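4-oxalmesaconate hydratase (Pseudomonas putida, PDB 5CGZ) hydrates the enol form of oxalomesaconate to 4-carboxy-4-hydroxy-2-oxoadipate in the third step of gallate degradation, with one zinc ion bound per subunit. Local coordinates at residues A99-Y102 with R103-Q106; E132-I135 with I136-E140. All coordinates share one frame; numbering follows the deposited sequence.

Contact 1: residues A99-Y102 with R103-Q106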
loop_
_atom_site.group_PDB
_atom_site.type_symbol
_atom_site.label_atom_id
_atom_site.label_comp_id
_atom_site.label_asym_id
_atom_site.label_seq_id
_atom_site.Cartn_x
_atom_site.Cartn_y
_atom_site.Cartn_z
ATOM N N ALA A 99 4.533 -4.521 -30.872
ATOM C CA ALA A 99 5.986 -4.676 -30.800
ATOM C C ALA A 99 6.650 -4.204 -32.092
ATOM O O ALA A 99 7.742 -3.628 -32.060
ATOM C CB ALA A 99 6.369 -6.124 -30.507
ATOM N N ASP A 100 5.994 -4.444 -33.226
ATOM C CA ASP A 100 6.525 -3.976 -34.507
ATOM C C ASP A 100 6.508 -2.446 -34.593
ATOM O O ASP A 100 7.413 -1.848 -35.172
ATOM C CB ASP A 100 5.739 -4.583 -35.674
ATOM C CG ASP A 100 5.932 -6.098 -35.790
ATOM O OD1 ASP A 100 6.904 -6.639 -35.207
ATOM O OD2 ASP A 100 5.109 -6.746 -36.469
ATOM N N VAL A 101 5.487 -1.809 -34.024
ATOM C CA VAL A 101 5.482 -0.349 -33.964
ATOM C C VAL A 101 6.697 0.135 -33.175
ATOM O O VAL A 101 7.384 1.069 -33.596
ATOM C CB VAL A 101 4.185 0.199 -33.338
ATOM C CG1 VAL A 101 4.272 1.716 -33.142
ATOM C CG2 VAL A 101 2.991 -0.163 -34.227
ATOM N N TYR A 102 6.971 -0.509 -32.039
ATOM C CA TYR A 102 8.143 -0.171 -31.230
ATOM C C TYR A 102 9.430 -0.303 -32.035
ATOM O O TYR A 102 10.295 0.574 -31.988
ATOM C CB TYR A 102 8.244 -1.073 -29.997
ATOM C CG TYR A 102 7.535 -0.585 -28.743
ATOM C CD1 TYR A 102 8.179 0.253 -27.835
ATOM C CD2 TYR A 102 6.241 -1.012 -28.438
ATOM C CE1 TYR A 102 7.540 0.680 -26.662
ATOM C CE2 TYR A 102 5.594 -0.594 -27.264
ATOM C CZ TYR A 102 6.251 0.252 -26.386
ATOM O OH TYR A 102 5.620 0.667 -25.235
ATOM N N ARG A 103 9.567 -1.419 -32.747
ATOM C CA ARG A 103 10.779 -1.677 -33.524
ATOM C C ARG A 103 10.967 -0.610 -34.614
ATOM O O ARG A 103 12.085 -0.190 -34.898
ATOM C CB ARG A 103 10.731 -3.084 -34.136
ATOM C CG ARG A 103 10.952 -4.237 -33.142
ATOM C CD ARG A 103 12.419 -4.384 -32.820
ATOM N NE ARG A 103 12.727 -5.401 -31.816
ATOM C CZ ARG A 103 12.958 -6.687 -32.078
ATOM N NH1 ARG A 103 12.887 -7.145 -33.326
ATOM N NH2 ARG A 103 13.255 -7.523 -31.083
ATOM N N ARG A 104 9.866 -0.154 -35.200
ATOM C CA ARG A 104 9.920 0.854 -36.258
ATOM C C ARG A 104 10.156 2.267 -35.714
ATOM O O ARG A 104 10.970 3.021 -36.234
ATOM C CB ARG A 104 8.623 0.820 -37.070
ATOM C CG ARG A 104 8.576 1.811 -38.213
ATOM C CD ARG A 104 7.241 1.744 -38.950
ATOM N NE ARG A 104 6.167 2.441 -38.242
ATOM C CZ ARG A 104 5.090 1.844 -37.734
ATOM N NH1 ARG A 104 4.935 0.527 -37.849
ATOM N NH2 ARG A 104 4.162 2.564 -37.112
ATOM N N VAL A 105 9.440 2.624 -34.657
ATOM C CA VAL A 105 9.510 3.974 -34.121
ATOM C C VAL A 105 10.746 4.191 -33.237
ATOM O O VAL A 105 11.302 5.291 -33.196
ATOM C CB VAL A 105 8.230 4.303 -33.315
ATOM C CG1 VAL A 105 8.391 5.624 -32.553
ATOM C CG2 VAL A 105 7.018 4.340 -34.246
ATOM N N GLN A 106 11.176 3.141 -32.543
ATOM C CA GLN A 106 12.281 3.244 -31.585
ATOM C C GLN A 106 12.090 4.424 -30.618
ATOM O O GLN A 106 12.956 5.290 -30.497
ATOM C CB GLN A 106 13.612 3.381 -32.333
ATOM C CG GLN A 106 13.985 2.153 -33.177
ATOM C CD GLN A 106 14.560 1.022 -32.337
ATOM O OE1 GLN A 106 15.099 1.253 -31.255
ATOM N NE2 GLN A 106 14.440 -0.207 -32.829
#
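Val101 and Arg104 meet because both first torsions set a gamma carbon opposite the backbone N: CG1 in Val101 (chi1 174°) and CG in Arg104, whose chain then bends at chi3 (79°) and folds back along the helix. The guanidinium thereby lies with one face over Val101 CA, and its NH2 reaches both methyls of the valine, 4.1 Å from CG1 and 4.1 Å from CG2 of Val101. One turn further on, Val105 stands beside Val101 and points the same way, CG2 of Val105 lying 4.0 Å from CG1 of Val101. The same two residues are joined by the straightest backbone bond of this stretch, from Val105 N to Val101 O at 2.8 Å (163° at the hydrogen). Val101 also packs on Leu5 and Val35 of the sheet and on Phe81 of a loop, linking helix 92-105 to the sheet, while Arg104 continues outward to a salt bridge with Glu79. An alanine in place of Val101 would lose both methyls, and would probably open a gap against Val105, Leu5 and Val35 and leave the Arg104 guanidinium freer to shift. On another side of the helix, CG of Arg103 runs close to Ala99 O, at 3.4 Å. At the C-terminal end, Gln106 N completes the helical pattern with a 2.8 Å bond to Tyr102 O. Gln106 itself has positive phi, and its side chain, bent at chi2, turns back so that NE2 donates to Arg103 O over 3.1 Å, tilted from the carbonyl plane. A carbonyl at the last turn thus gains a side-chain donor, while the methyls of Val101 meet a neighbouring methyl and the NH2 end of a guanidinium, besides residues of the sheet, and that charge has its counter-ion, Glu79, outside the helix.

Contact 2: residues E132-I135 with I136-E140; sequences EARI and IAQAE
Ile136 N bonds to Glu132 O at 2.9 Å in regular alpha-helical fashion, and Ala137 N repeats the step to Ala133 O. The spacing then shortens: Gln138 N donates to Ile135 O at 3.0 Å, from well above the carbonyl plane, and has only a weak bond to Arg134 O. Ala139 N likewise goes back three residues, to Ile136 O, and its extended backbone leads the chain away. Among the side chains, CG1 of Ile136 sits 3.2 Å from Glu132 O, close beside the backbone bond that this carbonyl accepts. Arg134 reaches out extended from CG to NE, CG opposite the backbone N (chi1 177°), and Gln138 crosses it so that its NE2 lies over one guanidinium face, 3.8 Å from Arg134 NH1, with the two planes 50° apart. Both groups are donors here and do not bond each other; a water accepts from Arg134 NH2 at 3.1 Å and, weakly, from Gln138 NE2. Arg134 NE and Gln138 NE2 are fixed elsewhere by the carbonyls of Pro152 and Gly150. The amide oxygen of Gln138 turns to Ile135, OE1 coming 3.6 Å from Ile135 CA. Glu132 pairs with Arg89 of a second subunit, and Ile135 packs on Tyr86 of that subunit. Such a change from i+4 to i+3 bonding is familiar in the last turn of an alpha-helix, here one flanking a Rossmann-like sheet at a subunit interface of the hexamer.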
loop_
_atom_site.group_PDB
_atom_site.type_symbol
_atom_site.label_atom_id
_atom_site.label_comp_id
_atom_site.label_asym_id
_atom_site.label_seq_id
_atom_site.Cartn_x
_atom_site.Cartn_y
_atom_site.Cartn_z
ATOM N N GLU A 132 4.082 -4.744 -22.309
ATOM C CA GLU A 132 4.557 -6.053 -22.725
ATOM C C GLU A 132 5.145 -5.980 -24.143
ATOM O O GLU A 132 6.173 -6.603 -24.414
ATOM C CB GLU A 132 3.453 -7.122 -22.650
ATOM C CG GLU A 132 4.064 -8.535 -22.791
ATOM C CD GLU A 132 3.071 -9.670 -22.619
ATOM O OE1 GLU A 132 1.850 -9.415 -22.656
ATOM O OE2 GLU A 132 3.522 -10.829 -22.444
ATOM N N ALA A 133 4.517 -5.211 -25.038
ATOM C CA ALA A 133 5.052 -5.070 -26.403
ATOM C C ALA A 133 6.453 -4.456 -26.380
ATOM O O ALA A 133 7.333 -4.833 -27.166
ATOM C CB ALA A 133 4.122 -4.228 -27.271
ATOM N N ARG A 134 6.653 -3.502 -25.478
ATOM C CA ARG A 134 7.962 -2.895 -25.280
ATOM C C ARG A 134 9.022 -3.942 -24.934
ATOM O O ARG A 134 10.138 -3.926 -25.472
ATOM C CB ARG A 134 7.873 -1.838 -24.173
ATOM C CG ARG A 134 9.171 -1.144 -23.793
ATOM C CD ARG A 134 8.834 -0.098 -22.722
ATOM N NE ARG A 134 9.997 0.445 -22.025
ATOM C CZ ARG A 134 10.677 -0.190 -21.069
ATOM N NH1 ARG A 134 10.338 -1.422 -20.695
ATOM N NH2 ARG A 134 11.710 0.412 -20.496
ATOM N N ILE A 135 8.676 -4.851 -24.024
ATOM C CA ILE A 135 9.609 -5.891 -23.610
ATOM C C ILE A 135 9.863 -6.899 -24.746
ATOM O O ILE A 135 11.004 -7.313 -24.962
ATOM C CB ILE A 135 9.100 -6.622 -22.350
ATOM C CG1 ILE A 135 9.072 -5.653 -21.151
ATOM C CG2 ILE A 135 9.967 -7.846 -22.050
ATOM C CD1 ILE A 135 8.272 -6.152 -19.960
ATOM N N ILE A 136 8.814 -7.293 -25.467
ATOM C CA ILE A 136 8.992 -8.171 -26.629
ATOM C C ILE A 136 9.988 -7.541 -27.605
ATOM O O ILE A 136 10.887 -8.215 -28.114
ATOM C CB ILE A 136 7.665 -8.446 -27.376
ATOM C CG1 ILE A 136 6.628 -9.082 -26.439
ATOM C CG2 ILE A 136 7.914 -9.330 -28.626
ATOM C CD1 ILE A 136 7.119 -10.324 -25.732
ATOM N N ALA A 137 9.837 -6.236 -27.829
ATOM C CA ALA A 137 10.693 -5.507 -28.770
ATOM C C ALA A 137 12.146 -5.398 -28.286
ATOM O O ALA A 137 13.056 -5.101 -29.073
ATOM C CB ALA A 137 10.117 -4.123 -29.031
ATOM N N GLN A 138 12.364 -5.642 -26.995
ATOM C CA GLN A 138 13.717 -5.705 -26.447
ATOM C C GLN A 138 14.428 -7.035 -26.740
ATOM O O GLN A 138 15.649 -7.129 -26.627
ATOM C CB GLN A 138 13.687 -5.501 -24.928
ATOM C CG GLN A 138 13.260 -4.117 -24.447
ATOM C CD GLN A 138 13.160 -4.071 -22.924
ATOM O OE1 GLN A 138 12.846 -5.085 -22.292
ATOM N NE2 GLN A 138 13.429 -2.902 -22.329
ATOM N N ALA A 139 13.663 -8.069 -27.080
ATOM C CA ALA A 139 14.211 -9.430 -27.126
ATOM C C ALA A 139 14.960 -9.714 -28.426
ATOM O O ALA A 139 14.399 -9.599 -29.515
ATOM C CB ALA A 139 13.100 -10.452 -26.935
ATOM N N GLU A 140 16.229 -10.093 -28.307
ATOM C CA GLU A 140 17.041 -10.357 -29.487
ATOM C C GLU A 140 16.550 -11.627 -30.192
ATOM O O GLU A 140 16.913 -11.895 -31.334
ATOM C CB GLU A 140 18.524 -10.448 -29.098
ATOM C CG GLU A 140 19.099 -9.066 -28.755
ATOM C CD GLU A 140 20.557 -9.080 -28.317
ATOM O OE1 GLU A 140 20.890 -8.358 -27.347
ATOM O OE2 GLU A 140 21.373 -9.791 -28.943
HETATM O O HOH W 1 13.335 -1.748 -19.026
#

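Overall arrangement
Contact 1 closes before contact 2 opens, and their centres are about 9 Å apart. They occupy the C-terminal turns of two helices, 92-105 and 122-138, separated along the chain by strand 110-112, which enters the mixed sheet beside strand 3-8. The helices pack directly: Tyr102 CZ lies 3.4 Å from Arg134 CB, and Arg103 NE donates to Ala137 O at 2.8 Å, tying a side chain of contact 1 to the final turn of contact 2. Both lie away from the zinc site, although His123, a zinc ligand, stands near the start of helix 122-138. No other chain touches contact 1 but two border contact 2, so the helix pair links sheet and hexamer interface.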